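Local atomic coordinates of putative uncharacterized protein TCIL3000_10_9440 (Trypanosoma congolense, PDB entry 5KMX), a protein that is of unknown function but forms the bilobed ectodomain of a trypanosome insect-stage surface antigen, possibly acting as a sensor. Residues D174-A179 with F212-E217. Residues are numbered along the deposited sequence; the frame is centred on the assembly and turned at random.
Sequences DKYQSA and FQQLTE
Tyr-176, in the loop leading from strand 169-172 to strand 189-191 of the mixed sheet, points its phenol at Gln-214 on helix 208-216, the last helix of this ectodomain fragment, and the hydroxyl donates a hydrogen bond to the side-chain oxygen OE1. The pairing is clear, but the modelled separation of Tyr-176 OH and Gln-214 OE1, 2.4 Å, is doubtfully short and lends the bond no extra strength. Gln-214 OE1 sits at the edge of the phenol, near the ring plane and 3.5 Å from Tyr-176 CZ, while the ring and amide planes are turned 40° apart. Gln-214 reaches the hydroxyl with an extended chain, CG lying anti to the backbone N (chi1 -178°), and the two side chains cross at about a right angle. Phe-183 packs edge-to-face with the tyrosine ring, and Ile-210 and Val-161 of strand 145-165 also touch it.

One residue back on the helix, Gln-213 meets the loop through its aliphatic part: Ala-179 O lies 3.4 Å from Gln-213 CG. A bend at chi2 (-81°) turns the amide aside, and its OE1 accepts a hydrogen bond from Tyr-181 N. The polar links noted here are thus two neutral amides, each accepting a hydrogen bond, beside apolar packing from Phe-209 and Ile-210.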
# COMPACT_ATOMS: atom_id res chain seq x y z
N ASP A 174 9.55 -8.49 9.06
CA ASP A 174 9.65 -7.46 10.08
C ASP A 174 9.89 -6.10 9.44
O ASP A 174 9.27 -5.11 9.82
CB ASP A 174 10.77 -7.79 11.07
CG ASP A 174 10.43 -8.96 11.97
OD1 ASP A 174 9.25 -9.10 12.36
OD2 ASP A 174 11.34 -9.75 12.28
N LYS A 175 10.80 -6.07 8.47
CA LYS A 175 11.19 -4.81 7.83
C LYS A 175 10.10 -4.29 6.90
O LYS A 175 9.84 -3.09 6.87
CB LYS A 175 12.50 -5.00 7.07
CG LYS A 175 13.69 -5.40 7.94
CD LYS A 175 14.03 -4.33 8.97
CE LYS A 175 14.28 -4.91 10.35
NZ LYS A 175 13.83 -4.00 11.44
N TYR A 176 9.48 -5.19 6.14
CA TYR A 176 8.40 -4.81 5.23
C TYR A 176 7.03 -5.11 5.84
O TYR A 176 6.49 -6.19 5.66
CB TYR A 176 8.53 -5.54 3.89
CG TYR A 176 9.74 -5.13 3.09
CD1 TYR A 176 9.77 -3.92 2.42
CD2 TYR A 176 10.85 -5.96 3.01
CE1 TYR A 176 10.87 -3.54 1.68
CE2 TYR A 176 11.96 -5.59 2.27
CZ TYR A 176 11.96 -4.38 1.61
OH TYR A 176 13.07 -4.01 0.87
N GLN A 177 6.48 -4.13 6.55
CA GLN A 177 5.15 -4.27 7.12
C GLN A 177 4.08 -4.06 6.05
O GLN A 177 2.90 -4.33 6.27
CB GLN A 177 4.95 -3.28 8.27
CG GLN A 177 5.74 -3.63 9.52
CD GLN A 177 5.24 -4.91 10.18
OE1 GLN A 177 5.80 -5.98 9.99
NE2 GLN A 177 4.17 -4.78 10.97
N SER A 178 4.50 -3.57 4.89
CA SER A 178 3.63 -3.42 3.73
C SER A 178 4.42 -3.59 2.44
O SER A 178 5.65 -3.57 2.46
CB SER A 178 2.93 -2.06 3.75
OG SER A 178 2.19 -1.86 2.55
N ALA A 179 3.72 -3.75 1.32
CA ALA A 179 4.36 -3.87 0.02
C ALA A 179 4.58 -2.50 -0.60
O ALA A 179 5.39 -2.35 -1.52
CB ALA A 179 3.53 -4.74 -0.90
N PHE A 212 10.42 -2.48 -6.83
CA PHE A 212 10.02 -1.30 -7.57
C PHE A 212 9.70 -0.19 -6.57
O PHE A 212 10.32 0.86 -6.58
CB PHE A 212 8.82 -1.59 -8.47
CG PHE A 212 8.49 -0.50 -9.46
CD1 PHE A 212 9.34 0.58 -9.65
CD2 PHE A 212 7.32 -0.57 -10.20
CE1 PHE A 212 9.02 1.57 -10.57
CE2 PHE A 212 7.00 0.42 -11.12
CZ PHE A 212 7.85 1.49 -11.30
N GLN A 213 8.76 -0.47 -5.67
CA GLN A 213 8.33 0.47 -4.64
C GLN A 213 9.50 1.05 -3.84
O GLN A 213 9.55 2.26 -3.61
CB GLN A 213 7.35 -0.21 -3.69
CG GLN A 213 5.95 -0.37 -4.25
CD GLN A 213 5.12 0.89 -4.13
OE1 GLN A 213 5.41 1.77 -3.32
NE2 GLN A 213 4.06 0.98 -4.93
N GLN A 214 10.42 0.20 -3.42
CA GLN A 214 11.54 0.62 -2.59
C GLN A 214 12.50 1.54 -3.33
O GLN A 214 12.69 2.70 -2.96
CB GLN A 214 12.31 -0.60 -2.06
CG GLN A 214 13.47 -0.25 -1.15
CD GLN A 214 14.22 -1.48 -0.66
OE1 GLN A 214 14.12 -1.85 0.51
NE2 GLN A 214 14.98 -2.10 -1.55
N LEU A 215 13.11 1.01 -4.39
CA LEU A 215 14.13 1.72 -5.14
C LEU A 215 13.61 3.02 -5.74
O LEU A 215 14.38 3.93 -6.03
CB LEU A 215 14.66 0.82 -6.26
CG LEU A 215 15.24 -0.52 -5.81
CD1 LEU A 215 15.45 -1.43 -7.00
CD2 LEU A 215 16.55 -0.31 -5.06
N THR A 216 12.29 3.09 -5.93
CA THR A 216 11.67 4.18 -6.67
C THR A 216 10.86 5.12 -5.78
O THR A 216 10.93 6.34 -5.94
CB THR A 216 10.75 3.62 -7.76
OG1 THR A 216 11.53 2.96 -8.76
CG2 THR A 216 9.96 4.71 -8.39
N GLU A 217 10.05 4.53 -4.90
CA GLU A 217 9.12 5.27 -4.04
C GLU A 217 7.97 5.90 -4.84
O GLU A 217 6.81 5.77 -4.45
CB GLU A 217 9.86 6.33 -3.21
CG GLU A 217 9.02 7.53 -2.76
CD GLU A 217 9.86 8.58 -2.05
OE1 GLU A 217 9.35 9.71 -1.85
OE2 GLU A 217 11.02 8.29 -1.70